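PDB 4R80: OR486 from Synthetic construct, which has no assigned biological function but was designed de novo to adopt the cystatin fold, with one helix packed on a four-stranded antiparallel sheet. Local coordinates for residues E5-R10 with V59-N64; R32-K35 with I40-E43; E43-E48 with K52-V57. All blocks are in the same frame, centred on the assembly; numbering follows the deposited sequence.

Contacts 2 and 3 are beta-ladders on the two edges of one strand, 39-48: residues 32-35 pair with 40-43, and 43-48 pair with 52-57, with Glu43 common to both. Each has a largely apolar face turned to helix 4-22 and a polar face turned from it, so each is part core, part surface. Contact 1 differs in kind. It ties that helix to strand 51-62 and the turn beyond, mostly through charged and amide side chains near the surface, and it buries far less area. Centres of contacts 1 and 3, about 21 Å apart, lie on opposite sides of the chain's centre; contact 2 touches both.

Contact 1 (E5-R10 with V59-N64); sequences EEEKRR and VEKQGN
Arg10 NH2 donates to the backbone O of Asn64 at 2.9 Å, the shorter of two hydrogen bonds joining residues 5-10 to 59-64. The pair ties helix 4-22 to the turn leaving strand 51-62, at the margin of a cystatin fold in which one helix lies across an antiparallel sheet. Asn64 O sits 32° out of the guanidinium plane and the bond is bent at its hydrogen, so the approach is oblique. The second bond, from Arg10 NH1 to Asn64 OD1, is weak at 3.2 Å. Guanidinium and amide planes stand 88° apart, which rules out a flat, paired arrangement. A turn at chi3 (60°) in an otherwise extended arginine chain brings both terminal nitrogens to the asparagine. NH1 also has a long salt bridge to Glu6 OE2, at 3.8 Å, one turn back on the helix. With an alanine at Arg10, the O and OD1 of Asn64 would probably lose their donors from the helix, setting the amide freer to turn.

Glu7 and Lys61 make the second half of the contact, their chains crossing at about a right angle. The carboxylate rests on the lysine's methylenes, with Glu7 OE2 at 3.4 Å from Lys61 CE. Its ionic link is long, 3.7 Å from Glu7 OE2 to Lys61 NZ, though it probably still helps offset the charge of the buried glutamate. Phe66 of strand 65-76 touches Glu7, Arg10 and Lys61. Bent at chi4, the lysine turns its NZ onto Gly63 O, a hydrogen bond of 2.8 Å.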
ATOM      1  N   GLU A   5      14.935   3.506  -4.515  1.00 17.43           N
ATOM      2  CA  GLU A   5      13.817   4.444  -4.605  1.00 21.60           C
ATOM      3  C   GLU A   5      12.840   4.087  -5.722  1.00 18.74           C
ATOM      4  O   GLU A   5      11.642   4.354  -5.626  1.00 25.77           O
ATOM      5  CB  GLU A   5      14.344   5.871  -4.790  1.00 14.42           C
ATOM      6  CG  GLU A   5      13.265   6.936  -4.850  1.00 15.98           C
ATOM      7  CD  GLU A   5      12.211   6.766  -3.774  1.00 33.57           C
ATOM      8  OE1 GLU A   5      12.579   6.637  -2.588  1.00 30.50           O
ATOM      9  OE2 GLU A   5      11.010   6.758  -4.117  1.00 40.01           O
ATOM     10  N   GLU A   6      13.361   3.466  -6.772  1.00 17.77           N
ATOM     11  CA  GLU A   6      12.566   3.060  -7.922  1.00 23.67           C
ATOM     12  C   GLU A   6      11.636   1.912  -7.547  1.00 26.69           C
ATOM     13  O   GLU A   6      10.516   1.817  -8.046  1.00 20.55           O
ATOM     14  CB  GLU A   6      13.514   2.623  -9.035  1.00 19.47           C
ATOM     15  CG  GLU A   6      12.940   2.525 -10.433  1.00 28.37           C
ATOM     16  CD  GLU A   6      12.297   1.183 -10.729  1.00 49.97           C
ATOM     17  OE1 GLU A   6      12.524   0.214  -9.974  1.00 55.05           O
ATOM     18  OE2 GLU A   6      11.594   1.089 -11.756  1.00 41.25           O
ATOM     19  N   GLU A   7      12.110   1.042  -6.658  1.00 17.90           N
ATOM     20  CA  GLU A   7      11.335  -0.118  -6.232  1.00 16.74           C
ATOM     21  C   GLU A   7      10.281   0.258  -5.198  1.00 21.73           C
ATOM     22  O   GLU A   7       9.191  -0.311  -5.180  1.00 15.35           O
ATOM     23  CB  GLU A   7      12.248  -1.225  -5.695  1.00 24.91           C
ATOM     24  CG  GLU A   7      13.165  -1.843  -6.745  1.00 36.46           C
ATOM     25  CD  GLU A   7      13.966  -3.013  -6.202  1.00 42.23           C
ATOM     26  OE1 GLU A   7      13.819  -3.331  -5.006  1.00 31.93           O
ATOM     27  OE2 GLU A   7      14.749  -3.611  -6.967  1.00 33.39           O
ATOM     28  N   LYS A   8      10.612   1.212  -4.333  1.00 20.12           N
ATOM     29  CA  LYS A   8       9.652   1.714  -3.358  1.00 22.09           C
ATOM     30  C   LYS A   8       8.527   2.467  -4.055  1.00 15.05           C
ATOM     31  O   LYS A   8       7.375   2.409  -3.631  1.00 14.11           O
ATOM     32  CB  LYS A   8      10.323   2.625  -2.328  1.00 16.56           C
ATOM     33  CG  LYS A   8      11.235   1.918  -1.344  1.00 13.03           C
ATOM     34  CD  LYS A   8      11.928   2.929  -0.446  1.00 17.67           C
ATOM     35  CE  LYS A   8      12.473   2.279   0.810  1.00 21.28           C
ATOM     36  NZ  LYS A   8      13.160   3.266   1.683  1.00 25.19           N
ATOM     37  N   ARG A   9       8.873   3.180  -5.119  1.00 10.74           N
ATOM     38  CA  ARG A   9       7.889   3.950  -5.872  1.00 17.60           C
ATOM     39  C   ARG A   9       6.874   3.048  -6.572  1.00 14.92           C
ATOM     40  O   ARG A   9       5.667   3.286  -6.501  1.00  8.90           O
ATOM     41  CB  ARG A   9       8.586   4.885  -6.865  1.00 21.09           C
ATOM     42  CG  ARG A   9       7.643   5.760  -7.672  1.00 27.78           C
ATOM     43  CD  ARG A   9       8.314   6.260  -8.941  1.00 26.00           C
ATOM     44  NE  ARG A   9       8.629   5.174  -9.863  1.00 34.55           N
ATOM     45  CZ  ARG A   9       7.766   4.653 -10.729  1.00 43.72           C
ATOM     46  NH1 ARG A   9       6.525   5.114 -10.793  1.00 40.25           N
ATOM     47  NH2 ARG A   9       8.145   3.667 -11.530  1.00 40.71           N
ATOM     48  N   ARG A  10       7.369   2.011  -7.241  1.00 14.08           N
ATOM     49  CA  ARG A  10       6.507   1.056  -7.930  1.00 14.69           C
ATOM     50  C   ARG A  10       5.623   0.282  -6.950  1.00 11.68           C
ATOM     51  O   ARG A  10       4.425   0.110  -7.180  1.00 12.65           O
ATOM     52  CB  ARG A  10       7.345   0.090  -8.774  1.00 18.24           C
ATOM     53  CG  ARG A  10       8.036   0.738  -9.965  1.00 17.57           C
ATOM     54  CD  ARG A  10       8.927  -0.255 -10.710  1.00 17.44           C
ATOM     55  NE  ARG A  10       8.193  -1.407 -11.226  1.00 21.95           N
ATOM     56  CZ  ARG A  10       8.754  -2.409 -11.894  1.00 24.65           C
ATOM     57  NH1 ARG A  10      10.059  -2.413 -12.131  1.00 24.72           N
ATOM     58  NH2 ARG A  10       8.003  -3.418 -12.316  1.00 21.79           N
ATOM     59  N   VAL A  59       3.849  -5.712  -0.491  1.00 14.14           N
ATOM     60  CA  VAL A  59       4.129  -5.910  -1.909  1.00 11.93           C
ATOM     61  C   VAL A  59       5.410  -6.718  -2.072  1.00 17.50           C
ATOM     62  O   VAL A  59       6.423  -6.435  -1.431  1.00 14.84           O
ATOM     63  CB  VAL A  59       4.284  -4.564  -2.641  1.00 19.10           C
ATOM     64  CG1 VAL A  59       4.495  -4.789  -4.130  1.00  7.40           C
ATOM     65  CG2 VAL A  59       3.066  -3.681  -2.392  1.00 16.80           C
ATOM     66  N   GLU A  60       5.357  -7.743  -2.927  1.00 13.21           N
ATOM     67  CA  GLU A  60       6.514  -8.600  -3.160  1.00 13.30           C
ATOM     68  C   GLU A  60       7.111  -8.436  -4.556  1.00 18.21           C
ATOM     69  O   GLU A  60       6.394  -8.433  -5.556  1.00 12.87           O
ATOM     70  CB  GLU A  60       6.152 -10.065  -2.912  1.00 13.64           C
ATOM     71  CG  GLU A  60       7.317 -11.030  -3.076  1.00 21.57           C
ATOM     72  CD  GLU A  60       8.428 -10.798  -2.062  1.00 43.95           C
ATOM     73  OE1 GLU A  60       8.142 -10.285  -0.959  1.00 51.90           O
ATOM     74  OE2 GLU A  60       9.592 -11.134  -2.368  1.00 51.79           O
ATOM     75  N   LYS A  61       8.438  -8.309  -4.612  1.00 18.03           N
ATOM     76  CA  LYS A  61       9.163  -8.249  -5.875  1.00 20.34           C
ATOM     77  C   LYS A  61       9.653  -9.632  -6.288  1.00 28.90           C
ATOM     78  O   LYS A  61      10.493 -10.228  -5.613  1.00 27.53           O
ATOM     79  CB  LYS A  61      10.362  -7.303  -5.752  1.00 14.81           C
ATOM     80  CG  LYS A  61      11.374  -7.418  -6.885  1.00 16.27           C
ATOM     81  CD  LYS A  61      12.628  -6.596  -6.598  1.00 27.65           C
ATOM     82  CE  LYS A  61      13.661  -6.726  -7.714  1.00 25.52           C
ATOM     83  NZ  LYS A  61      13.137  -6.264  -9.024  1.00 29.72           N
ATOM     84  N   GLN A  62       9.124 -10.136  -7.396  1.00 26.48           N
ATOM     85  CA  GLN A  62       9.518 -11.441  -7.916  1.00 23.43           C
ATOM     86  C   GLN A  62      10.087 -11.265  -9.316  1.00 26.73           C
ATOM     87  O   GLN A  62       9.341 -11.119 -10.283  1.00 25.47           O
ATOM     88  CB  GLN A  62       8.334 -12.408  -7.936  1.00 26.77           C
ATOM     89  CG  GLN A  62       8.674 -13.801  -8.458  1.00 38.22           C
ATOM     90  CD  GLN A  62       9.562 -14.590  -7.510  1.00 52.12           C
ATOM     91  OE1 GLN A  62       9.075 -15.384  -6.705  1.00 52.31           O
ATOM     92  NE2 GLN A  62      10.871 -14.381  -7.606  1.00 38.40           N
ATOM     93  N   GLY A  63      11.412 -11.272  -9.417  1.00 36.26           N
ATOM     94  CA  GLY A  63      12.076 -10.955 -10.667  1.00 27.36           C
ATOM     95  C   GLY A  63      11.997  -9.458 -10.890  1.00 31.42           C
ATOM     96  O   GLY A  63      12.833  -8.705 -10.390  1.00 39.02           O
ATOM     97  N   ASN A  64      10.989  -9.022 -11.638  1.00 32.13           N
ATOM     98  CA  ASN A  64      10.730  -7.596 -11.795  1.00 35.60           C
ATOM     99  C   ASN A  64       9.240  -7.264 -11.765  1.00 37.18           C
ATOM    100  O   ASN A  64       8.821  -6.201 -12.225  1.00 37.37           O
ATOM    101  CB  ASN A  64      11.365  -7.049 -13.072  1.00 28.14           C
ATOM    102  CG  ASN A  64      11.612  -5.555 -12.999  1.00 43.99           C
ATOM    103  OD1 ASN A  64      11.910  -5.017 -11.933  1.00 48.15           O
ATOM    104  ND2 ASN A  64      11.449  -4.873 -14.122  1.00 37.78           N
TER

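Contact 2 (R32-K35 with I40-E43); sequences RVQK and IRVE
Arg32 and Glu43 lie side by side and point the same way, and the arginine has more of its surface buried here than any other residue of the contact. Arg32 NE gives a weak but nearly straight hydrogen bond, 3.3 Å long, to Glu43 OE2, within a salt bridge of the two side chains. The oxygen lies at the guanidinium edge and in its plane, while the carboxylate itself is turned 66° from that plane. The bend at chi3 of Arg32 (89°) sets NE above its own strand, facing the glutamate that rises beside it. Beneath them the backbones pair unevenly: Glu43 N reaches Arg32 O at 2.9 Å, whereas Arg32 N to Glu43 O is weak at 3.5 Å.

Gln34 contributes chiefly through its main chain. Its O accepts from Arg41 N at 2.6 Å, and its N gives to Arg41 O at 2.9 Å. The hydrogen-bonded pairs Arg32-Glu43 and Gln34-Arg41, with the non-hydrogen-bonded pair Val33-Val42 between them and Lys35-Ile40 beyond, define an antiparallel beta hairpin of strands 28-36 and 39-48. The short segments run at 169° to one another.

Ile40 belongs to the face that meets helix 4-22, where Ala11 touches it. Both of its branches are used. CG2 lies anti to the backbone N, which places it against Gln34 O at 3.2 Å, and its other flank meets Val33 CG1 at 3.7 Å. CG1, beside the backbone N, leads to the aliphatic part of Lys35, with Ile40 CG1 at 3.9 Å from Lys35 CG. The lysine then continues past the isoleucine, and its NZ is hydrogen-bonded to Gly37 O.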
ATOM      1  N   ARG A  32       3.783   5.722   4.869  1.00 13.70           N
ATOM      2  CA  ARG A  32       5.130   5.178   4.980  1.00 12.44           C
ATOM      3  C   ARG A  32       5.365   4.005   4.038  1.00 15.13           C
ATOM      4  O   ARG A  32       4.503   3.144   3.863  1.00 12.62           O
ATOM      5  CB  ARG A  32       5.446   4.775   6.423  1.00 21.41           C
ATOM      6  CG  ARG A  32       6.937   4.725   6.725  1.00 23.25           C
ATOM      7  CD  ARG A  32       7.204   4.374   8.178  1.00 32.65           C
ATOM      8  NE  ARG A  32       7.302   2.934   8.389  1.00 43.20           N
ATOM      9  CZ  ARG A  32       8.445   2.257   8.376  1.00 46.61           C
ATOM     10  NH1 ARG A  32       9.591   2.890   8.163  1.00 44.06           N
ATOM     11  NH2 ARG A  32       8.445   0.946   8.578  1.00 50.78           N
ATOM     12  N   VAL A  33       6.544   3.990   3.429  1.00 22.93           N
ATOM     13  CA  VAL A  33       6.965   2.878   2.595  1.00 21.15           C
ATOM     14  C   VAL A  33       8.265   2.320   3.154  1.00 18.72           C
ATOM     15  O   VAL A  33       9.225   3.058   3.374  1.00 23.67           O
ATOM     16  CB  VAL A  33       7.177   3.317   1.135  1.00 14.14           C
ATOM     17  CG1 VAL A  33       7.635   2.143   0.287  1.00 14.48           C
ATOM     18  CG2 VAL A  33       5.897   3.923   0.574  1.00 17.16           C
ATOM     19  N   GLN A  34       8.292   1.012   3.385  1.00 16.15           N
ATOM     20  CA  GLN A  34       9.457   0.367   3.972  1.00 15.51           C
ATOM     21  C   GLN A  34       9.830  -0.903   3.220  1.00 16.36           C
ATOM     22  O   GLN A  34       8.970  -1.723   2.903  1.00 14.27           O
ATOM     23  CB  GLN A  34       9.212   0.039   5.444  1.00 17.78           C
ATOM     24  CG  GLN A  34      10.394  -0.639   6.116  1.00 39.98           C
ATOM     25  CD  GLN A  34       9.970  -1.605   7.202  1.00 37.61           C
ATOM     26  OE1 GLN A  34       8.880  -1.489   7.759  1.00 53.50           O
ATOM     27  NE2 GLN A  34      10.827  -2.573   7.501  1.00 33.87           N
ATOM     28  N   LYS A  35      11.119  -1.062   2.947  1.00 18.95           N
ATOM     29  CA  LYS A  35      11.602  -2.200   2.181  1.00 19.34           C
ATOM     30  C   LYS A  35      12.445  -3.133   3.039  1.00 16.32           C
ATOM     31  O   LYS A  35      13.328  -2.695   3.775  1.00 10.27           O
ATOM     32  CB  LYS A  35      12.413  -1.729   0.975  1.00 22.06           C
ATOM     33  CG  LYS A  35      12.924  -2.857   0.099  1.00 24.92           C
ATOM     34  CD  LYS A  35      13.677  -2.318  -1.100  1.00 26.35           C
ATOM     35  CE  LYS A  35      14.167  -3.439  -1.987  1.00 28.10           C
ATOM     36  NZ  LYS A  35      15.253  -4.225  -1.337  1.00 37.28           N
ATOM     37  N   ILE A  40       8.201  -5.238   0.259  1.00 17.80           N
ATOM     38  CA  ILE A  40       7.981  -3.841   0.614  1.00 19.47           C
ATOM     39  C   ILE A  40       6.636  -3.635   1.309  1.00 11.46           C
ATOM     40  O   ILE A  40       5.595  -4.086   0.830  1.00 13.43           O
ATOM     41  CB  ILE A  40       8.093  -2.918  -0.615  1.00 14.16           C
ATOM     42  CG1 ILE A  40       9.379  -3.224  -1.387  1.00 14.60           C
ATOM     43  CG2 ILE A  40       8.083  -1.458  -0.191  1.00 12.40           C
ATOM     44  CD1 ILE A  40       9.724  -2.204  -2.446  1.00 17.15           C
ATOM     45  N   ARG A  41       6.673  -2.944   2.443  1.00 11.02           N
ATOM     46  CA  ARG A  41       5.479  -2.697   3.239  1.00 13.88           C
ATOM     47  C   ARG A  41       5.003  -1.259   3.078  1.00 12.89           C
ATOM     48  O   ARG A  41       5.734  -0.316   3.375  1.00 12.55           O
ATOM     49  CB  ARG A  41       5.737  -3.009   4.714  1.00 16.81           C
ATOM     50  CG  ARG A  41       5.952  -4.484   5.010  1.00 27.86           C
ATOM     51  CD  ARG A  41       6.167  -4.721   6.495  1.00 32.62           C
ATOM     52  NE  ARG A  41       6.267  -6.142   6.817  1.00 39.80           N
ATOM     53  CZ  ARG A  41       7.407  -6.823   6.845  1.00 53.12           C
ATOM     54  NH1 ARG A  41       8.553  -6.215   6.569  1.00 40.03           N
ATOM     55  NH2 ARG A  41       7.403  -8.115   7.148  1.00 49.75           N
ATOM     56  N   VAL A  42       3.774  -1.101   2.596  1.00  9.53           N
ATOM     57  CA  VAL A  42       3.209   0.221   2.360  1.00 11.36           C
ATOM     58  C   VAL A  42       2.038   0.477   3.302  1.00 12.46           C
ATOM     59  O   VAL A  42       1.057  -0.267   3.314  1.00 10.76           O
ATOM     60  CB  VAL A  42       2.737   0.382   0.905  1.00 16.45           C
ATOM     61  CG1 VAL A  42       2.219   1.791   0.670  1.00  6.95           C
ATOM     62  CG2 VAL A  42       3.867   0.054  -0.059  1.00  9.34           C
ATOM     63  N   GLU A  43       2.160   1.533   4.099  1.00 14.96           N
ATOM     64  CA  GLU A  43       1.125   1.916   5.047  1.00 15.29           C
ATOM     65  C   GLU A  43       0.274   3.038   4.463  1.00 11.07           C
ATOM     66  O   GLU A  43       0.794   4.085   4.079  1.00 15.45           O
ATOM     67  CB  GLU A  43       1.774   2.372   6.353  1.00 11.66           C
ATOM     68  CG  GLU A  43       2.611   1.293   7.021  1.00 24.83           C
ATOM     69  CD  GLU A  43       3.350   1.796   8.245  1.00 43.69           C
ATOM     70  OE1 GLU A  43       2.849   2.731   8.905  1.00 41.20           O
ATOM     71  OE2 GLU A  43       4.444   1.268   8.535  1.00 39.41           O
TER

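Contact 3 (E43-E48 with K52-V57); sequences ELEITE and KTNITV
Leu44 and Ile55 exchange two short backbone hydrogen bonds: Leu44 N reaches Ile55 O at 2.7 Å, and Ile55 N reaches Leu44 O at 2.7 Å. Ile46 and Thr53 repeat the pattern with slightly longer, nearly straight bonds. CA-H...O contacts from Glu43, Glu45 and Lys52 add to the ladder. The segments run at 156°, as the antiparallel hairpin of strands 39-48 and 51-62.

Apolar packing occupies the face turned to helix 4-22, where Ile19 touches Leu44, Ile46 and Ile55. Leu44 CD1 comes within 3.4 Å of Val57 CG1. The ends of two isoleucines also meet, Ile46 CD1 to Ile55 CD1 at 3.7 Å. Thr53 has its OG1 between the backbone N and carbonyl carbon (chi1 61°), which brings that hydroxyl oxygen to 3.1 Å from Ile46 CB, a tight fit.

Polar side chains hold the other face. Glu45 OE2 lies against the methylenes of Lys52, 3.2 Å from Lys52 CE. Its distance to Lys52 NZ is 4.4 Å, beyond a salt bridge, so any attraction between the charges is probably weak and long-range. That ammonium instead gives a weak hydrogen bond to Asn54 OD1 at 3.3 Å. Asn54 runs alongside Glu45, pointing the same way, its amide plane 82° from the carboxylate plane.

The two strands are therefore probably held together mainly by straight backbone bonds and by the largely aliphatic face beneath the helix; the charged face probably adds little directional hold.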
ATOM      1  N   GLU A  43       2.160   1.533   4.099  1.00 14.96           N
ATOM      2  CA  GLU A  43       1.125   1.916   5.047  1.00 15.29           C
ATOM      3  C   GLU A  43       0.274   3.038   4.463  1.00 11.07           C
ATOM      4  O   GLU A  43       0.794   4.085   4.079  1.00 15.45           O
ATOM      5  CB  GLU A  43       1.774   2.372   6.353  1.00 11.66           C
ATOM      6  CG  GLU A  43       2.611   1.293   7.021  1.00 24.83           C
ATOM      7  CD  GLU A  43       3.350   1.796   8.245  1.00 43.69           C
ATOM      8  OE1 GLU A  43       2.849   2.731   8.905  1.00 41.20           O
ATOM      9  OE2 GLU A  43       4.444   1.268   8.535  1.00 39.41           O
ATOM     10  N   LEU A  44      -1.036   2.819   4.400  1.00 13.91           N
ATOM     11  CA  LEU A  44      -1.948   3.815   3.849  1.00 15.06           C
ATOM     12  C   LEU A  44      -3.072   4.096   4.834  1.00 14.78           C
ATOM     13  O   LEU A  44      -3.419   3.250   5.658  1.00 13.95           O
ATOM     14  CB  LEU A  44      -2.529   3.349   2.508  1.00 12.11           C
ATOM     15  CG  LEU A  44      -1.549   2.844   1.447  1.00 11.51           C
ATOM     16  CD1 LEU A  44      -1.349   1.364   1.626  1.00  8.56           C
ATOM     17  CD2 LEU A  44      -2.044   3.133   0.043  1.00 15.40           C
ATOM     18  N   GLU A  45      -3.643   5.299   4.740  1.00 23.39           N
ATOM     19  CA  GLU A  45      -4.733   5.703   5.616  1.00 20.10           C
ATOM     20  C   GLU A  45      -5.908   6.257   4.818  1.00 21.79           C
ATOM     21  O   GLU A  45      -5.733   7.054   3.900  1.00 24.55           O
ATOM     22  CB  GLU A  45      -4.245   6.748   6.625  1.00 20.27           C
ATOM     23  CG  GLU A  45      -5.309   7.208   7.616  1.00 34.09           C
ATOM     24  CD  GLU A  45      -4.748   8.076   8.724  1.00 41.11           C
ATOM     25  OE1 GLU A  45      -3.510   8.178   8.826  1.00 47.28           O
ATOM     26  OE2 GLU A  45      -5.542   8.656   9.492  1.00 53.78           O
ATOM     27  N   ILE A  46      -7.113   5.824   5.185  1.00 38.86           N
ATOM     28  CA  ILE A  46      -8.346   6.331   4.592  1.00 31.32           C
ATOM     29  C   ILE A  46      -9.195   7.035   5.649  1.00 30.92           C
ATOM     30  O   ILE A  46      -9.380   6.522   6.752  1.00 44.07           O
ATOM     31  CB  ILE A  46      -9.170   5.198   3.939  1.00 24.35           C
ATOM     32  CG1 ILE A  46      -8.362   4.512   2.835  1.00 22.64           C
ATOM     33  CG2 ILE A  46     -10.472   5.728   3.363  1.00 35.22           C
ATOM     34  CD1 ILE A  46      -9.145   3.475   2.068  1.00 34.33           C
ATOM     35  N   THR A  47      -9.714   8.213   5.305  1.00 32.51           N
ATOM     36  CA  THR A  47     -10.569   8.966   6.217  1.00 38.74           C
ATOM     37  C   THR A  47     -11.819   9.449   5.494  1.00 42.99           C
ATOM     38  O   THR A  47     -11.806  10.458   4.792  1.00 68.14           O
ATOM     39  CB  THR A  47      -9.839  10.177   6.835  1.00 45.68           C
ATOM     40  OG1 THR A  47      -8.714   9.721   7.596  1.00 43.78           O
ATOM     41  CG2 THR A  47     -10.778  10.956   7.753  1.00 32.41           C
ATOM     42  N   GLU A  48     -12.908   8.702   5.669  1.00 50.86           N
ATOM     43  CA  GLU A  48     -14.168   8.996   5.002  1.00 54.88           C
ATOM     44  C   GLU A  48     -15.354   8.569   5.864  1.00 53.93           C
ATOM     45  O   GLU A  48     -15.273   7.579   6.595  1.00 41.27           O
ATOM     46  CB  GLU A  48     -14.251   8.316   3.634  1.00 50.76           C
ATOM     47  CG  GLU A  48     -14.199   6.799   3.688  1.00 46.71           C
ATOM     48  CD  GLU A  48     -14.199   6.165   2.310  1.00 57.30           C
ATOM     49  OE1 GLU A  48     -14.313   6.908   1.314  1.00 57.79           O
ATOM     50  OE2 GLU A  48     -14.080   4.924   2.223  1.00 69.29           O
ATOM     51  N   LYS A  52     -11.884   6.139  10.300  1.00 36.49           N
ATOM     52  CA  LYS A  52     -10.461   6.160   9.989  1.00 29.94           C
ATOM     53  C   LYS A  52      -9.918   4.739   9.889  1.00 25.15           C
ATOM     54  O   LYS A  52      -9.912   3.995  10.870  1.00 28.61           O
ATOM     55  CB  LYS A  52      -9.707   6.943  11.066  1.00 24.90           C
ATOM     56  CG  LYS A  52      -8.193   6.889  10.956  1.00 31.35           C
ATOM     57  CD  LYS A  52      -7.545   7.685  12.079  1.00 47.01           C
ATOM     58  CE  LYS A  52      -6.126   7.216  12.346  1.00 45.60           C
ATOM     59  NZ  LYS A  52      -6.104   5.826  12.879  1.00 42.91           N
ATOM     60  N   THR A  53      -9.466   4.368   8.697  1.00 24.48           N
ATOM     61  CA  THR A  53      -8.988   3.012   8.442  1.00 23.99           C
ATOM     62  C   THR A  53      -7.499   2.983   8.114  1.00 20.36           C
ATOM     63  O   THR A  53      -7.061   3.576   7.129  1.00 13.58           O
ATOM     64  CB  THR A  53      -9.776   2.329   7.308  1.00 20.39           C
ATOM     65  OG1 THR A  53      -9.625   3.078   6.100  1.00 44.40           O
ATOM     66  CG2 THR A  53     -11.248   2.244   7.658  1.00 16.52           C
ATOM     67  N   ASN A  54      -6.728   2.291   8.945  1.00 18.31           N
ATOM     68  CA  ASN A  54      -5.302   2.116   8.704  1.00 19.32           C
ATOM     69  C   ASN A  54      -5.052   0.859   7.882  1.00 17.83           C
ATOM     70  O   ASN A  54      -5.482  -0.232   8.256  1.00 18.42           O
ATOM     71  CB  ASN A  54      -4.540   2.036  10.026  1.00 25.04           C
ATOM     72  CG  ASN A  54      -4.579   3.337  10.800  1.00 27.71           C
ATOM     73  OD1 ASN A  54      -4.751   4.412  10.224  1.00 38.79           O
ATOM     74  ND2 ASN A  54      -4.420   3.249  12.115  1.00 41.33           N
ATOM     75  N   ILE A  55      -4.355   1.014   6.762  1.00 19.57           N
ATOM     76  CA  ILE A  55      -4.122  -0.105   5.859  1.00 19.31           C
ATOM     77  C   ILE A  55      -2.639  -0.403   5.676  1.00 16.70           C
ATOM     78  O   ILE A  55      -1.844   0.494   5.399  1.00 13.45           O
ATOM     79  CB  ILE A  55      -4.732   0.170   4.470  1.00 18.24           C
ATOM     80  CG1 ILE A  55      -6.186   0.627   4.604  1.00 21.04           C
ATOM     81  CG2 ILE A  55      -4.614  -1.060   3.581  1.00 24.52           C
ATOM     82  CD1 ILE A  55      -6.890   0.822   3.282  1.00 28.71           C
ATOM     83  N   THR A  56      -2.276  -1.669   5.850  1.00 16.56           N
ATOM     84  CA  THR A  56      -0.923  -2.131   5.571  1.00 15.14           C
ATOM     85  C   THR A  56      -0.944  -3.173   4.458  1.00 15.85           C
ATOM     86  O   THR A  56      -1.550  -4.233   4.604  1.00 10.97           O
ATOM     87  CB  THR A  56      -0.266  -2.741   6.821  1.00 21.11           C
ATOM     88  OG1 THR A  56      -0.169  -1.747   7.849  1.00 24.13           O
ATOM     89  CG2 THR A  56       1.124  -3.262   6.491  1.00 23.67           C
ATOM     90  N   VAL A  57      -0.293  -2.863   3.343  1.00 16.43           N
ATOM     91  CA  VAL A  57      -0.203  -3.796   2.223  1.00 16.62           C
ATOM     92  C   VAL A  57       1.233  -4.238   1.955  1.00 16.35           C
ATOM     93  O   VAL A  57       2.130  -3.411   1.777  1.00 22.74           O
ATOM     94  CB  VAL A  57      -0.824  -3.212   0.946  1.00  9.42           C
ATOM     95  CG1 VAL A  57      -0.407  -1.787   0.792  1.00 26.38           C
ATOM     96  CG2 VAL A  57      -0.419  -4.027  -0.273  1.00  8.90           C
TER